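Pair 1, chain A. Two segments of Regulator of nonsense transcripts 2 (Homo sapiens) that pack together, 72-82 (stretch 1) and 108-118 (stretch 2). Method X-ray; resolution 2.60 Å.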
# COMPACT_ATOMS: atom_id res chain seq x y z
N SER A 72 -19.60 -10.09 -11.45
CA SER A 72 -20.47 -11.07 -10.80
C SER A 72 -20.87 -10.61 -9.39
O SER A 72 -22.05 -10.67 -9.03
CB SER A 72 -19.80 -12.44 -10.76
OG SER A 72 -18.47 -12.36 -10.32
N LEU A 73 -19.90 -10.15 -8.61
CA LEU A 73 -20.21 -9.63 -7.27
C LEU A 73 -21.05 -8.36 -7.33
O LEU A 73 -21.93 -8.13 -6.50
CB LEU A 73 -18.94 -9.39 -6.47
CG LEU A 73 -18.15 -10.66 -6.18
CD1 LEU A 73 -16.84 -10.35 -5.47
CD2 LEU A 73 -19.00 -11.61 -5.36
N SER A 74 -20.80 -7.54 -8.35
CA SER A 74 -21.62 -6.36 -8.58
C SER A 74 -23.05 -6.73 -8.89
O SER A 74 -23.98 -6.12 -8.38
CB SER A 74 -21.02 -5.51 -9.69
OG SER A 74 -19.82 -4.90 -9.24
N HIS A 75 -23.23 -7.74 -9.75
CA HIS A 75 -24.56 -8.20 -10.14
C HIS A 75 -25.34 -8.67 -8.94
O HIS A 75 -26.48 -8.26 -8.73
CB HIS A 75 -24.45 -9.33 -11.16
CG HIS A 75 -25.77 -9.99 -11.48
ND1 HIS A 75 -26.24 -11.04 -10.77
CD2 HIS A 75 -26.71 -9.73 -12.47
CE1 HIS A 75 -27.42 -11.42 -11.28
NE2 HIS A 75 -27.71 -10.62 -12.32
N ASP A 76 -24.73 -9.51 -8.11
CA ASP A 76 -25.38 -9.96 -6.89
C ASP A 76 -25.68 -8.79 -5.98
O ASP A 76 -26.81 -8.64 -5.51
CB ASP A 76 -24.50 -10.96 -6.14
CG ASP A 76 -24.34 -12.27 -6.89
OD1 ASP A 76 -25.12 -12.53 -7.84
OD2 ASP A 76 -23.41 -13.03 -6.53
N PHE A 77 -24.68 -7.95 -5.73
CA PHE A 77 -24.86 -6.78 -4.88
C PHE A 77 -26.13 -6.00 -5.23
O PHE A 77 -26.91 -5.65 -4.34
CB PHE A 77 -23.65 -5.85 -4.97
CG PHE A 77 -23.77 -4.60 -4.14
CD1 PHE A 77 -23.34 -4.59 -2.82
CD2 PHE A 77 -24.30 -3.44 -4.68
CE1 PHE A 77 -23.45 -3.45 -2.05
CE2 PHE A 77 -24.40 -2.29 -3.92
CZ PHE A 77 -23.98 -2.29 -2.60
N ASN A 78 -26.35 -5.73 -6.52
CA ASN A 78 -27.46 -4.87 -6.91
C ASN A 78 -28.84 -5.44 -6.63
O ASN A 78 -29.82 -4.69 -6.59
CB ASN A 78 -27.34 -4.43 -8.37
CG ASN A 78 -26.29 -3.34 -8.56
OD1 ASN A 78 -26.28 -2.34 -7.83
ND2 ASN A 78 -25.40 -3.53 -9.53
N GLY A 79 -28.92 -6.76 -6.42
CA GLY A 79 -30.20 -7.43 -6.16
C GLY A 79 -30.54 -7.66 -4.70
O GLY A 79 -31.68 -7.97 -4.37
N LEU A 80 -29.54 -7.50 -3.82
CA LEU A 80 -29.69 -7.78 -2.41
C LEU A 80 -30.01 -6.52 -1.60
O LEU A 80 -29.55 -5.43 -1.91
CB LEU A 80 -28.39 -8.37 -1.86
CG LEU A 80 -27.82 -9.65 -2.47
CD1 LEU A 80 -26.56 -10.04 -1.73
CD2 LEU A 80 -28.83 -10.77 -2.39
N ASN A 81 -30.80 -6.69 -0.54
CA ASN A 81 -30.96 -5.66 0.48
C ASN A 81 -30.02 -6.01 1.62
O ASN A 81 -30.33 -6.86 2.45
CB ASN A 81 -32.41 -5.58 0.98
CG ASN A 81 -32.62 -4.49 2.02
OD1 ASN A 81 -31.67 -4.02 2.65
ND2 ASN A 81 -33.86 -4.07 2.18
N LEU A 82 -28.87 -5.34 1.66
CA LEU A 82 -27.83 -5.63 2.65
C LEU A 82 -27.92 -4.73 3.88
O LEU A 82 -27.00 -4.70 4.70
CB LEU A 82 -26.45 -5.53 1.98
CG LEU A 82 -26.06 -6.69 1.05
CD1 LEU A 82 -25.11 -6.23 -0.04
CD2 LEU A 82 -25.44 -7.85 1.81
N HIS A 108 -13.84 -0.94 -5.57
CA HIS A 108 -15.07 -0.79 -6.36
C HIS A 108 -16.26 -1.26 -5.59
O HIS A 108 -17.29 -0.58 -5.57
CB HIS A 108 -14.95 -1.52 -7.71
CG HIS A 108 -16.28 -1.74 -8.41
ND1 HIS A 108 -16.90 -0.78 -9.13
CD2 HIS A 108 -17.09 -2.87 -8.50
CE1 HIS A 108 -18.04 -1.26 -9.63
NE2 HIS A 108 -18.16 -2.54 -9.25
N LEU A 109 -16.15 -2.43 -4.95
CA LEU A 109 -17.26 -2.98 -4.17
C LEU A 109 -17.51 -2.12 -2.95
O LEU A 109 -18.66 -1.89 -2.59
CB LEU A 109 -17.02 -4.43 -3.75
CG LEU A 109 -17.10 -5.46 -4.88
CD1 LEU A 109 -16.69 -6.85 -4.41
CD2 LEU A 109 -18.49 -5.49 -5.52
N CYS A 110 -16.45 -1.64 -2.32
CA CYS A 110 -16.60 -0.73 -1.18
C CYS A 110 -17.35 0.56 -1.56
O CYS A 110 -18.09 1.12 -0.75
CB CYS A 110 -15.24 -0.40 -0.56
SG CYS A 110 -14.47 -1.75 0.37
N SER A 111 -17.18 1.01 -2.81
CA SER A 111 -17.86 2.21 -3.29
C SER A 111 -19.34 1.98 -3.55
O SER A 111 -20.16 2.87 -3.33
CB SER A 111 -17.20 2.75 -4.57
OG SER A 111 -15.84 3.07 -4.33
N LEU A 112 -19.70 0.79 -4.02
CA LEU A 112 -21.12 0.48 -4.21
C LEU A 112 -21.83 0.40 -2.85
O LEU A 112 -22.95 0.88 -2.70
CB LEU A 112 -21.31 -0.81 -5.01
CG LEU A 112 -20.78 -0.88 -6.44
CD1 LEU A 112 -20.95 -2.29 -6.98
CD2 LEU A 112 -21.49 0.13 -7.34
N PHE A 113 -21.17 -0.20 -1.86
CA PHE A 113 -21.70 -0.24 -0.49
C PHE A 113 -21.88 1.17 0.04
O PHE A 113 -22.96 1.56 0.47
CB PHE A 113 -20.75 -1.00 0.45
CG PHE A 113 -21.07 -2.47 0.58
CD1 PHE A 113 -22.11 -2.89 1.40
CD2 PHE A 113 -20.33 -3.42 -0.10
CE1 PHE A 113 -22.41 -4.24 1.53
CE2 PHE A 113 -20.62 -4.77 0.03
CZ PHE A 113 -21.66 -5.18 0.85
N HIS A 114 -20.79 1.94 0.01
CA HIS A 114 -20.79 3.30 0.51
C HIS A 114 -21.85 4.14 -0.13
O HIS A 114 -22.52 4.90 0.56
CB HIS A 114 -19.43 3.94 0.28
CG HIS A 114 -19.39 5.41 0.63
ND1 HIS A 114 -19.57 5.86 1.89
CD2 HIS A 114 -19.16 6.53 -0.16
CE1 HIS A 114 -19.48 7.20 1.90
NE2 HIS A 114 -19.23 7.61 0.64
N GLN A 115 -22.03 4.00 -1.44
CA GLN A 115 -22.99 4.83 -2.17
C GLN A 115 -24.44 4.42 -1.90
O GLN A 115 -25.36 5.22 -2.11
CB GLN A 115 -22.71 4.81 -3.68
CG GLN A 115 -21.47 5.61 -4.09
CD GLN A 115 -20.94 5.23 -5.47
OE1 GLN A 115 -21.70 5.05 -6.42
NE2 GLN A 115 -19.62 5.12 -5.59
N ARG A 116 -24.65 3.19 -1.44
CA ARG A 116 -26.00 2.73 -1.13
C ARG A 116 -26.36 2.84 0.36
O ARG A 116 -27.49 3.17 0.68
CB ARG A 116 -26.19 1.29 -1.59
CG ARG A 116 -27.64 0.84 -1.57
CD ARG A 116 -27.84 -0.40 -2.42
NE ARG A 116 -27.98 -0.09 -3.84
CZ ARG A 116 -28.21 -0.99 -4.79
NH1 ARG A 116 -28.33 -2.29 -4.49
NH2 ARG A 116 -28.32 -0.61 -6.06
N TYR A 117 -25.38 2.60 1.24
CA TYR A 117 -25.62 2.47 2.69
C TYR A 117 -24.79 3.43 3.56
O TYR A 117 -23.57 3.33 3.63
CB TYR A 117 -25.29 1.05 3.14
CG TYR A 117 -26.00 -0.02 2.35
CD1 TYR A 117 -27.33 -0.36 2.63
CD2 TYR A 117 -25.36 -0.72 1.34
CE1 TYR A 117 -27.98 -1.36 1.92
CE2 TYR A 117 -26.01 -1.71 0.63
CZ TYR A 117 -27.32 -2.02 0.92
OH TYR A 117 -27.96 -3.00 0.22
N ALA A 118 -25.49 4.33 4.26
CA ALA A 118 -24.86 5.27 5.20
C ALA A 118 -24.03 4.61 6.30
O ALA A 118 -23.05 5.18 6.75
CB ALA A 118 -25.91 6.18 5.81
O HOH W 1 -27.29 -3.88 -2.25

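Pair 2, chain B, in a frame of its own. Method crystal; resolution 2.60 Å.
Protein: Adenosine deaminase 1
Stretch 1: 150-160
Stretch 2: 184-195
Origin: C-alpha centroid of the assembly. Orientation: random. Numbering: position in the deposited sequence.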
# COMPACT_ATOMS: atom_id res chain seq x y z
N SER B 150 3.06 6.52 -21.81
CA SER B 150 2.53 7.60 -20.99
C SER B 150 3.11 7.54 -19.58
O SER B 150 3.31 8.58 -18.95
CB SER B 150 1.01 7.57 -20.95
OG SER B 150 0.55 6.31 -20.49
N ALA B 151 3.37 6.34 -19.09
CA ALA B 151 4.01 6.17 -17.79
C ALA B 151 5.43 6.72 -17.83
O ALA B 151 5.90 7.34 -16.88
CB ALA B 151 4.02 4.70 -17.38
N LEU B 152 6.11 6.49 -18.96
CA LEU B 152 7.47 6.98 -19.14
C LEU B 152 7.51 8.50 -19.22
O LEU B 152 8.43 9.13 -18.71
CB LEU B 152 8.12 6.35 -20.38
CG LEU B 152 8.69 4.95 -20.18
CD1 LEU B 152 8.86 4.21 -21.51
CD2 LEU B 152 10.00 5.01 -19.41
N GLU B 153 6.50 9.08 -19.86
CA GLU B 153 6.44 10.53 -19.97
C GLU B 153 6.16 11.19 -18.63
O GLU B 153 6.75 12.22 -18.31
CB GLU B 153 5.41 10.96 -21.01
CG GLU B 153 5.94 10.94 -22.43
CD GLU B 153 4.95 11.49 -23.44
OE1 GLU B 153 3.88 11.99 -23.03
OE2 GLU B 153 5.24 11.40 -24.65
N VAL B 154 5.27 10.59 -17.84
CA VAL B 154 4.98 11.09 -16.50
C VAL B 154 6.22 10.98 -15.61
O VAL B 154 6.57 11.92 -14.88
CB VAL B 154 3.80 10.35 -15.85
CG1 VAL B 154 3.61 10.80 -14.41
CG2 VAL B 154 2.52 10.58 -16.66
N LEU B 155 6.88 9.82 -15.67
CA LEU B 155 8.12 9.62 -14.93
C LEU B 155 9.13 10.72 -15.25
O LEU B 155 9.73 11.30 -14.35
CB LEU B 155 8.72 8.25 -15.25
CG LEU B 155 10.07 7.96 -14.59
CD1 LEU B 155 9.98 8.18 -13.10
CD2 LEU B 155 10.54 6.55 -14.91
N ASP B 156 9.31 10.99 -16.54
CA ASP B 156 10.20 12.06 -17.00
C ASP B 156 9.89 13.40 -16.33
O ASP B 156 10.80 14.11 -15.91
CB ASP B 156 10.09 12.23 -18.52
CG ASP B 156 10.92 11.22 -19.27
OD1 ASP B 156 11.90 10.69 -18.71
OD2 ASP B 156 10.58 10.96 -20.45
N GLN B 157 8.60 13.74 -16.25
CA GLN B 157 8.20 15.00 -15.65
C GLN B 157 8.44 15.02 -14.15
O GLN B 157 8.83 16.05 -13.60
CB GLN B 157 6.75 15.34 -15.97
CG GLN B 157 6.61 16.43 -17.01
CD GLN B 157 6.84 17.81 -16.43
OE1 GLN B 157 6.12 18.25 -15.53
NE2 GLN B 157 7.84 18.52 -16.95
N LEU B 158 8.20 13.89 -13.48
CA LEU B 158 8.53 13.77 -12.07
C LEU B 158 10.01 14.02 -11.83
O LEU B 158 10.38 14.79 -10.94
CB LEU B 158 8.13 12.40 -11.54
CG LEU B 158 6.62 12.22 -11.38
CD1 LEU B 158 6.28 10.80 -10.95
CD2 LEU B 158 6.08 13.24 -10.39
N LEU B 159 10.85 13.38 -12.63
CA LEU B 159 12.29 13.58 -12.54
C LEU B 159 12.67 15.04 -12.76
O LEU B 159 13.32 15.66 -11.92
CB LEU B 159 13.01 12.69 -13.56
CG LEU B 159 12.99 11.19 -13.27
CD1 LEU B 159 13.92 10.46 -14.23
CD2 LEU B 159 13.37 10.90 -11.82
N ALA B 160 12.25 15.58 -13.90
CA ALA B 160 12.55 16.96 -14.28
C ALA B 160 12.18 17.96 -13.18
O ALA B 160 12.92 18.91 -12.92
CB ALA B 160 11.85 17.32 -15.58
N ARG B 184 10.78 -1.10 -19.81
CA ARG B 184 11.46 0.16 -20.11
C ARG B 184 11.33 1.12 -18.93
O ARG B 184 12.32 1.63 -18.41
CB ARG B 184 10.87 0.82 -21.36
CG ARG B 184 11.40 0.28 -22.70
CD ARG B 184 11.14 -1.21 -22.88
NE ARG B 184 9.74 -1.58 -22.68
CZ ARG B 184 9.23 -2.77 -23.00
NH1 ARG B 184 10.01 -3.70 -23.55
NH2 ARG B 184 7.95 -3.02 -22.79
N LEU B 185 10.08 1.35 -18.52
CA LEU B 185 9.78 2.19 -17.37
C LEU B 185 10.68 1.90 -16.17
O LEU B 185 11.24 2.81 -15.57
CB LEU B 185 8.31 2.03 -16.98
CG LEU B 185 7.86 2.69 -15.68
CD1 LEU B 185 7.93 4.20 -15.79
CD2 LEU B 185 6.45 2.24 -15.32
N TYR B 186 10.81 0.62 -15.81
CA TYR B 186 11.64 0.25 -14.66
C TYR B 186 13.14 0.38 -14.92
O TYR B 186 13.91 0.67 -13.99
CB TYR B 186 11.28 -1.14 -14.14
CG TYR B 186 10.08 -1.11 -13.22
CD1 TYR B 186 10.22 -1.30 -11.85
CD2 TYR B 186 8.81 -0.84 -13.73
CE1 TYR B 186 9.12 -1.25 -11.01
CE2 TYR B 186 7.71 -0.78 -12.90
CZ TYR B 186 7.87 -0.99 -11.54
OH TYR B 186 6.77 -0.93 -10.72
N GLN B 187 13.56 0.17 -16.16
CA GLN B 187 14.94 0.45 -16.53
C GLN B 187 15.21 1.94 -16.36
O GLN B 187 16.27 2.34 -15.89
CB GLN B 187 15.24 -0.01 -17.96
CG GLN B 187 15.65 -1.47 -18.06
CD GLN B 187 15.79 -1.95 -19.50
OE1 GLN B 187 14.92 -1.69 -20.35
NE2 GLN B 187 16.87 -2.66 -19.79
N ARG B 188 14.24 2.76 -16.74
CA ARG B 188 14.33 4.20 -16.54
C ARG B 188 14.50 4.55 -15.07
O ARG B 188 15.41 5.29 -14.69
CB ARG B 188 13.09 4.90 -17.10
CG ARG B 188 13.32 5.66 -18.40
CD ARG B 188 13.69 7.11 -18.13
NE ARG B 188 14.76 7.20 -17.14
CZ ARG B 188 15.37 8.34 -16.79
NH1 ARG B 188 16.33 8.31 -15.87
NH2 ARG B 188 15.01 9.49 -17.35
N ALA B 189 13.61 4.02 -14.24
CA ALA B 189 13.62 4.27 -12.80
C ALA B 189 14.93 3.86 -12.14
O ALA B 189 15.49 4.61 -11.34
CB ALA B 189 12.45 3.57 -12.14
N ALA B 190 15.41 2.66 -12.45
CA ALA B 190 16.62 2.14 -11.82
C ALA B 190 17.83 3.03 -12.10
O ALA B 190 18.59 3.35 -11.19
CB ALA B 190 16.89 0.71 -12.26
N GLU B 191 18.01 3.41 -13.36
CA GLU B 191 19.12 4.28 -13.73
C GLU B 191 18.93 5.69 -13.17
O GLU B 191 19.87 6.49 -13.17
CB GLU B 191 19.32 4.31 -15.25
CG GLU B 191 18.20 4.96 -16.04
CD GLU B 191 18.31 4.72 -17.54
OE1 GLU B 191 18.91 3.70 -17.94
OE2 GLU B 191 17.78 5.55 -18.31
N ALA B 192 17.73 5.99 -12.68
CA ALA B 192 17.47 7.26 -12.00
C ALA B 192 17.72 7.13 -10.49
O ALA B 192 17.57 8.10 -9.75
CB ALA B 192 16.06 7.73 -12.27
N GLY B 193 18.09 5.94 -10.05
CA GLY B 193 18.38 5.70 -8.64
C GLY B 193 17.12 5.46 -7.83
O GLY B 193 17.14 5.47 -6.60
N LEU B 194 16.01 5.24 -8.53
CA LEU B 194 14.73 5.04 -7.88
C LEU B 194 14.54 3.59 -7.48
O LEU B 194 14.89 2.67 -8.22
CB LEU B 194 13.59 5.49 -8.80
CG LEU B 194 13.45 6.99 -9.05
CD1 LEU B 194 12.56 7.26 -10.26
CD2 LEU B 194 12.91 7.69 -7.81
N ARG B 195 13.99 3.39 -6.29
CA ARG B 195 13.71 2.05 -5.80
C ARG B 195 12.47 1.49 -6.49
O ARG B 195 11.68 2.24 -7.05
CB ARG B 195 13.56 2.07 -4.28
CG ARG B 195 14.88 2.31 -3.57
CD ARG B 195 14.77 2.10 -2.08
NE ARG B 195 16.02 1.63 -1.50
CZ ARG B 195 16.41 0.36 -1.51
NH1 ARG B 195 15.66 -0.57 -2.08
NH2 ARG B 195 17.57 0.01 -0.96

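Both pairs set two helices side by side, running nearly parallel: their directions differ by 12° in pair 1 and 17° in pair 2, with axes 10.8 and 9.7 Å apart at closest approach. Fourteen central residues superpose with an RMSD of 0.5 Å, so the same backbone frame carries two different sets of side chains.

At one matched position on the first helix, facing the partner, pair 1 has Phe A77 and pair 2 has Leu B155. Both point toward the partner helix with chi1 in t, and their side-chain centres fall 0.8 Å apart. Phe A77 fills the space with a flat ring. Leu A112 CB lies over one face, 4.0 Å from the ring centroid, while the ring's edge meets the face of Phe A113, centroids 4.8 Å apart and planes at 71°. Leu B155 is smaller and branched: its CD2 reaches Leu B185 CD1 at 3.6 Å and Arg B188 CB at 3.7 Å, and its CD1 meets Leu B194 CD1 at 3.9 Å. Where pair 1 has Phe A113, pair 2 has Ala B189, whose CB is 4.5 Å from Leu B155 CD2.

The second swap is Leu A112 for Arg B188, both pointing toward the first helix. Arg B188 is a knob among Leu B152, Leu B155, Asp B156 and Leu B159. Its aliphatic part packs, with CG 3.5 Å from Leu B152 CD2; its guanidinium has Leu B159 CD1 over one face and makes a long salt bridge, NH2 to Asp B156 OD1 at 3.6 Å. Pair 1 brings its arginine from one turn later, Arg A116, which matches Ala B192. Its guanidinium lies with a face over Phe A77 CE2, and NH2 stands 3.2 Å from OD1 of Asn A78, the match of Asp B156. Thus an arginine approaches the same acidic-or-amide position from two different sites.

At the matched positions Ser A74 and Leu B152, the chemistry changes outright. Ser A74 OG accepts a hydrogen bond from His A108 NE2 at 2.9 Å, whereas Leu B152 rests its CD2 3.5 Å from Leu B185 CA.

The ends diverge most. In pair 1, Tyr A117 leaves the helix and its OH accepts a hydrogen bond from Leu A82 N at 2.9 Å; one water bonds to that OH, Arg A116 NH1 and the carbonyls of Phe A77 and Leu A80. Its match, Gly B193, adopts positive phi in a Schellman motif. Pair 2 has no hydrogen bond across the stretches.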